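Local coordinates for protein TRAP dicarboxylate transporter, DctP subunit (Anaerococcus prevoti, PDB 4N91) that binds alpha- and beta-D-glucuronate as the extracytoplasmic solute-binding protein of a TRAP transporter, probably handing this sugar acid to its membrane partners, at residues L114-D127 with Y325-A337. Sequence-based numbering, arbitrary orientation.
Sequences LFASSEAYHHVMDD and YDAIQKYNEEYPA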
loop_
_atom_site.group_PDB
_atom_site.type_symbol
_atom_site.label_atom_id
_atom_site.label_comp_id
_atom_site.label_asym_id
_atom_site.label_seq_id
_atom_site.Cartn_x
_atom_site.Cartn_y
_atom_site.Cartn_z
ATOM N N LEU A 114 -6.915 -11.356 -5.391
ATOM C CA LEU A 114 -8.272 -10.884 -5.221
ATOM C C LEU A 114 -8.761 -10.246 -6.501
ATOM O O LEU A 114 -9.891 -10.496 -6.932
ATOM C CB LEU A 114 -8.335 -9.880 -4.069
ATOM C CG LEU A 114 -9.664 -9.169 -3.889
ATOM C CD1 LEU A 114 -10.737 -10.188 -3.518
ATOM C CD2 LEU A 114 -9.517 -8.089 -2.828
ATOM N N PHE A 115 -7.919 -9.435 -7.135
ATOM C CA PHE A 115 -8.358 -8.710 -8.327
ATOM C C PHE A 115 -7.912 -9.359 -9.629
ATOM O O PHE A 115 -6.765 -9.804 -9.764
ATOM C CB PHE A 115 -7.837 -7.281 -8.280
ATOM C CG PHE A 115 -8.263 -6.529 -7.053
ATOM C CD1 PHE A 115 -9.593 -6.160 -6.892
ATOM C CD2 PHE A 115 -7.348 -6.182 -6.092
ATOM C CE1 PHE A 115 -9.991 -5.464 -5.764
ATOM C CE2 PHE A 115 -7.733 -5.481 -4.967
ATOM C CZ PHE A 115 -9.070 -5.125 -4.806
ATOM N N ALA A 116 -8.813 -9.406 -10.598
ATOM C CA ALA A 116 -8.502 -10.092 -11.850
ATOM C C ALA A 116 -7.537 -9.280 -12.700
ATOM O O ALA A 116 -6.792 -9.844 -13.507
ATOM C CB ALA A 116 -9.780 -10.372 -12.625
ATOM N N SER A 117 -7.562 -7.961 -12.534
ATOM C CA SER A 117 -6.819 -7.055 -13.419
ATOM C C SER A 117 -6.620 -5.746 -12.697
ATOM O O SER A 117 -7.331 -5.461 -11.726
ATOM C CB SER A 117 -7.604 -6.794 -14.710
ATOM O OG SER A 117 -8.768 -6.010 -14.470
ATOM N N SER A 118 -5.685 -4.930 -13.178
ATOM C CA SER A 118 -5.476 -3.624 -12.567
ATOM C C SER A 118 -6.706 -2.760 -12.805
ATOM O O SER A 118 -7.080 -1.945 -11.956
ATOM C CB SER A 118 -4.173 -2.956 -13.065
ATOM O OG SER A 118 -4.265 -2.565 -14.417
ATOM N N GLU A 119 -7.391 -2.968 -13.930
ATOM C CA GLU A 119 -8.604 -2.196 -14.182
ATOM C C GLU A 119 -9.693 -2.556 -13.168
ATOM O O GLU A 119 -10.401 -1.674 -12.674
ATOM C CB GLU A 119 -9.137 -2.411 -15.611
ATOM C CG GLU A 119 -8.084 -2.308 -16.690
ATOM C CD GLU A 119 -7.400 -3.650 -16.944
ATOM O OE1 GLU A 119 -8.092 -4.587 -17.420
ATOM O OE2 GLU A 119 -6.197 -3.778 -16.655
ATOM N N ALA A 120 -9.864 -3.847 -12.877
ATOM C CA ALA A 120 -10.838 -4.249 -11.859
ATOM C C ALA A 120 -10.516 -3.576 -10.523
ATOM O O ALA A 120 -11.381 -2.991 -9.876
ATOM C CB ALA A 120 -10.856 -5.773 -11.694
ATOM N N TYR A 121 -9.249 -3.646 -10.147
ATOM C CA TYR A 121 -8.745 -3.042 -8.931
ATOM C C TYR A 121 -9.057 -1.540 -8.843
ATOM O O TYR A 121 -9.609 -1.064 -7.858
ATOM C CB TYR A 121 -7.233 -3.311 -8.897
ATOM C CG TYR A 121 -6.442 -2.599 -7.829
ATOM C CD1 TYR A 121 -6.904 -2.512 -6.525
ATOM C CD2 TYR A 121 -5.201 -2.062 -8.124
ATOM C CE1 TYR A 121 -6.153 -1.874 -5.535
ATOM C CE2 TYR A 121 -4.428 -1.425 -7.149
ATOM C CZ TYR A 121 -4.914 -1.331 -5.863
ATOM O OH TYR A 121 -4.170 -0.709 -4.905
ATOM N N HIS A 122 -8.709 -0.786 -9.879
ATOM C CA HIS A 122 -8.911 0.655 -9.848
ATOM C C HIS A 122 -10.388 0.999 -9.749
ATOM O O HIS A 122 -10.771 1.940 -9.046
ATOM C CB HIS A 122 -8.324 1.295 -11.095
ATOM C CG HIS A 122 -6.845 1.147 -11.190
ATOM N ND1 HIS A 122 -6.135 1.473 -12.325
ATOM C CD2 HIS A 122 -5.935 0.704 -10.288
ATOM C CE1 HIS A 122 -4.853 1.227 -12.123
ATOM N NE2 HIS A 122 -4.706 0.756 -10.900
ATOM N N HIS A 123 -11.223 0.239 -10.441
ATOM C CA HIS A 123 -12.649 0.517 -10.408
ATOM C C HIS A 123 -13.234 0.215 -9.040
ATOM O O HIS A 123 -14.111 0.933 -8.577
ATOM C CB HIS A 123 -13.384 -0.260 -11.494
ATOM C CG HIS A 123 -13.308 0.395 -12.835
ATOM N ND1 HIS A 123 -12.308 0.123 -13.746
ATOM C CD2 HIS A 123 -14.085 1.349 -13.400
ATOM C CE1 HIS A 123 -12.492 0.861 -14.828
ATOM N NE2 HIS A 123 -13.561 1.616 -14.641
ATOM N N VAL A 124 -12.747 -0.850 -8.407
ATOM C CA VAL A 124 -13.139 -1.161 -7.042
ATOM C C VAL A 124 -12.800 -0.025 -6.080
ATOM O O VAL A 124 -13.661 0.409 -5.317
ATOM C CB VAL A 124 -12.532 -2.505 -6.557
ATOM C CG1 VAL A 124 -12.638 -2.653 -5.039
ATOM C CG2 VAL A 124 -13.241 -3.666 -7.253
HETATM N N MSE A 125 -11.567 0.482 -6.134
HETATM C CA MSE A 125 -11.099 1.490 -5.192
HETATM C C MSE A 125 -11.796 2.828 -5.439
HETATM O O MSE A 125 -11.850 3.668 -4.537
HETATM C CB MSE A 125 -9.572 1.652 -5.300
HETATM C CG MSE A 125 -8.785 0.403 -4.966
HETATM SE SE MSE A 125 -9.276 -0.422 -3.253
HETATM C CE MSE A 125 -8.928 1.108 -2.043
ATOM N N ASP A 126 -12.319 3.015 -6.654
ATOM C CA ASP A 126 -13.013 4.246 -7.016
ATOM C C ASP A 126 -14.532 4.136 -6.771
ATOM O O ASP A 126 -15.261 5.073 -7.034
ATOM C CB ASP A 126 -12.769 4.594 -8.486
ATOM C CG ASP A 126 -11.404 5.200 -8.730
ATOM O OD1 ASP A 126 -10.799 5.730 -7.771
ATOM O OD2 ASP A 126 -10.952 5.161 -9.887
ATOM N N ASP A 127 -14.990 2.985 -6.298
ATOM C CA ASP A 127 -16.421 2.783 -6.037
ATOM C C ASP A 127 -16.741 3.128 -4.581
ATOM O O ASP A 127 -16.400 2.389 -3.669
ATOM C CB ASP A 127 -16.813 1.341 -6.341
ATOM C CG ASP A 127 -18.338 1.104 -6.269
ATOM O OD1 ASP A 127 -19.054 1.872 -5.600
ATOM O OD2 ASP A 127 -18.811 0.126 -6.871
ATOM N N TYR A 325 -16.589 -8.653 -0.964
ATOM C CA TYR A 325 -16.034 -9.658 -1.868
ATOM C C TYR A 325 -16.941 -9.901 -3.067
ATOM O O TYR A 325 -16.454 -9.961 -4.193
ATOM C CB TYR A 325 -15.795 -10.950 -1.105
ATOM C CG TYR A 325 -15.029 -12.004 -1.866
ATOM C CD1 TYR A 325 -13.641 -11.960 -1.954
ATOM C CD2 TYR A 325 -15.682 -13.067 -2.453
ATOM C CE1 TYR A 325 -12.935 -12.947 -2.633
ATOM C CE2 TYR A 325 -14.986 -14.056 -3.128
ATOM C CZ TYR A 325 -13.631 -13.998 -3.213
ATOM O OH TYR A 325 -12.985 -15.004 -3.908
ATOM N N ASP A 326 -18.258 -10.016 -2.830
ATOM C CA ASP A 326 -19.224 -10.193 -3.930
ATOM C C ASP A 326 -19.144 -9.052 -4.932
ATOM O O ASP A 326 -19.172 -9.274 -6.149
ATOM C CB ASP A 326 -20.660 -10.270 -3.416
ATOM C CG ASP A 326 -20.923 -11.496 -2.572
ATOM O OD1 ASP A 326 -20.179 -12.493 -2.682
ATOM O OD2 ASP A 326 -21.886 -11.448 -1.786
ATOM N N ALA A 327 -19.064 -7.832 -4.419
ATOM C CA ALA A 327 -19.046 -6.656 -5.265
ATOM C C ALA A 327 -17.768 -6.628 -6.084
ATOM O O ALA A 327 -17.777 -6.270 -7.256
ATOM C CB ALA A 327 -19.183 -5.394 -4.419
ATOM N N ILE A 328 -16.661 -7.011 -5.458
ATOM C CA ILE A 328 -15.372 -7.085 -6.154
ATOM C C ILE A 328 -15.441 -8.098 -7.293
ATOM O O ILE A 328 -14.922 -7.858 -8.392
ATOM C CB ILE A 328 -14.253 -7.422 -5.167
ATOM C CG1 ILE A 328 -14.003 -6.216 -4.265
ATOM C CG2 ILE A 328 -12.978 -7.838 -5.895
ATOM C CD1 ILE A 328 -13.118 -6.504 -3.085
ATOM N N GLN A 329 -16.105 -9.222 -7.052
ATOM C CA GLN A 329 -16.249 -10.216 -8.107
ATOM C C GLN A 329 -16.990 -9.674 -9.321
ATOM O O GLN A 329 -16.683 -10.050 -10.454
ATOM C CB GLN A 329 -16.926 -11.494 -7.611
ATOM C CG GLN A 329 -16.122 -12.228 -6.538
ATOM C CD GLN A 329 -14.646 -12.412 -6.891
ATOM O OE1 GLN A 329 -14.286 -12.644 -8.042
ATOM N NE2 GLN A 329 -13.791 -12.305 -5.898
ATOM N N LYS A 330 -17.958 -8.792 -9.112
ATOM C CA LYS A 330 -18.663 -8.236 -10.252
ATOM C C LYS A 330 -17.696 -7.408 -11.091
ATOM O O LYS A 330 -17.721 -7.450 -12.321
ATOM C CB LYS A 330 -19.872 -7.407 -9.808
ATOM C CG LYS A 330 -21.038 -8.259 -9.322
ATOM C CD LYS A 330 -22.199 -7.413 -8.817
ATOM C CE LYS A 330 -22.799 -6.554 -9.922
ATOM N NZ LYS A 330 -24.059 -5.882 -9.480
ATOM N N TYR A 331 -16.829 -6.658 -10.428
ATOM C CA TYR A 331 -15.841 -5.887 -11.153
ATOM C C TYR A 331 -14.836 -6.803 -11.838
ATOM O O TYR A 331 -14.360 -6.494 -12.931
ATOM C CB TYR A 331 -15.130 -4.899 -10.246
ATOM C CG TYR A 331 -15.919 -3.639 -10.029
ATOM C CD1 TYR A 331 -16.070 -2.714 -11.056
ATOM C CD2 TYR A 331 -16.505 -3.367 -8.802
ATOM C CE1 TYR A 331 -16.775 -1.557 -10.862
ATOM C CE2 TYR A 331 -17.208 -2.215 -8.601
ATOM C CZ TYR A 331 -17.340 -1.311 -9.638
ATOM O OH TYR A 331 -18.053 -0.158 -9.438
ATOM N N ASN A 332 -14.506 -7.929 -11.209
ATOM C CA ASN A 332 -13.582 -8.877 -11.838
ATOM C C ASN A 332 -14.184 -9.400 -13.135
ATOM O O ASN A 332 -13.482 -9.610 -14.121
ATOM C CB ASN A 332 -13.246 -10.043 -10.903
ATOM C CG ASN A 332 -12.207 -9.676 -9.857
ATOM O OD1 ASN A 332 -11.440 -8.726 -10.023
ATOM N ND2 ASN A 332 -12.182 -10.431 -8.757
ATOM N N GLU A 333 -15.495 -9.604 -13.121
ATOM C CA GLU A 333 -16.203 -10.095 -14.311
ATOM C C GLU A 333 -16.273 -9.052 -15.426
ATOM O O GLU A 333 -16.151 -9.376 -16.608
ATOM C CB GLU A 333 -17.619 -10.528 -13.922
ATOM C CG GLU A 333 -17.650 -11.781 -13.070
ATOM C CD GLU A 333 -18.932 -11.910 -12.259
ATOM O OE1 GLU A 333 -19.988 -11.430 -12.730
ATOM O OE2 GLU A 333 -18.878 -12.490 -11.150
ATOM N N GLU A 334 -16.481 -7.803 -15.038
ATOM C CA GLU A 334 -16.565 -6.691 -15.978
ATOM C C GLU A 334 -15.193 -6.335 -16.560
ATOM O O GLU A 334 -15.091 -5.913 -17.713
ATOM C CB GLU A 334 -17.178 -5.480 -15.272
ATOM C CG GLU A 334 -17.370 -4.256 -16.154
ATOM C CD GLU A 334 -18.162 -3.149 -15.465
ATOM O OE1 GLU A 334 -18.554 -3.333 -14.286
ATOM O OE2 GLU A 334 -18.389 -2.098 -16.111
ATOM N N TYR A 335 -14.135 -6.504 -15.771
ATOM C CA TYR A 335 -12.779 -6.170 -16.223
ATOM C C TYR A 335 -11.827 -7.331 -15.993
ATOM O O TYR A 335 -10.969 -7.282 -15.110
ATOM C CB TYR A 335 -12.267 -4.933 -15.491
ATOM C CG TYR A 335 -13.154 -3.728 -15.661
ATOM C CD1 TYR A 335 -13.079 -2.940 -16.803
ATOM C CD2 TYR A 335 -14.088 -3.390 -14.694
ATOM C CE1 TYR A 335 -13.900 -1.842 -16.964
ATOM C CE2 TYR A 335 -14.905 -2.295 -14.844
ATOM C CZ TYR A 335 -14.808 -1.522 -15.986
ATOM O OH TYR A 335 -15.624 -0.424 -16.123
ATOM N N PRO A 336 -11.969 -8.395 -16.782
ATOM C CA PRO A 336 -11.124 -9.571 -16.582
ATOM C C PRO A 336 -9.712 -9.356 -17.083
ATOM O O PRO A 336 -9.425 -8.340 -17.719
ATOM C CB PRO A 336 -11.825 -10.636 -17.425
ATOM C CG PRO A 336 -12.461 -9.875 -18.505
ATOM C CD PRO A 336 -12.914 -8.584 -17.896
ATOM N N ALA A 337 -8.837 -10.302 -16.775
ATOM C CA ALA A 337 -7.476 -10.277 -17.274
ATOM C C ALA A 337 -7.485 -10.342 -18.802
ATOM O O ALA A 337 -6.931 -9.469 -19.468
ATOM C CB ALA A 337 -6.704 -11.440 -16.710
HETATM O O HOH W 1 -11.155 -12.939 -6.442
HETATM O O HOH W 2 -15.819 2.387 -10.021
#
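Asn332 lies across the turn that leads into helix 118-125 and uses both ends of its amide there. Its ND2 donates to Leu114 O at 2.9 Å, almost in its own amide plane, while OD1 accepts from Ala116 N at 2.8 Å, from a donor well above the carbonyl plane. Asparagine suits this place because one flat group offers donor and acceptor to a loop backbone; a second bond, from ND2 to Gln329 OE1, helps fix the amide's rotation. Ala120 CB, 3.4 Å from Asn332 OD1, is small enough for the CA atoms of Ala120 and Tyr335 to approach to 5.1 Å.

Much of the close packing is apolar. Beta-branched Ile328 serves three partners, with CG2 against the Phe115 ring, CD1 against Leu114 CD2 and CG1 against Val124 CG1. Leu114, with CG anti to the backbone N (chi1 173°), slides past the Tyr325 side chain in the opposite direction, its CD1 3.6 Å from Tyr325 CE1. Polar bonds flank this core. Tyr331 joins an apolar ring, packed on Val124 CG2, to a distal hydroxyl that reaches the junction of helices 118-125 and 128-135, where OH donates to Asp127 OD2 at 2.7 Å. Asp127 OD1 meanwhile caps Glu129 N. Buried Ser117 has a short hydroxyl that accepts from Ala120 N, capping helix 118-125, and donates to Tyr335 O at 2.6 Å.

Toward solvent the contact thins to Glu119, Pro336 and Ala337, whose CB rests against Ala116 O. The partly exposed His123 and Tyr335 rings form an offset stack, planes 11° apart, with His123 ND1 held by Glu119 O.

Helices 118-125 and 325-334 cross roughly antiparallel, at 138°, with axes 8.5 Å apart at closest approach. These bonds and this packing hold the C-terminal helix, remote from the glucuronate site, as peripheral helix packing on the two-domain periplasmic-binding-protein fold of the DctP family.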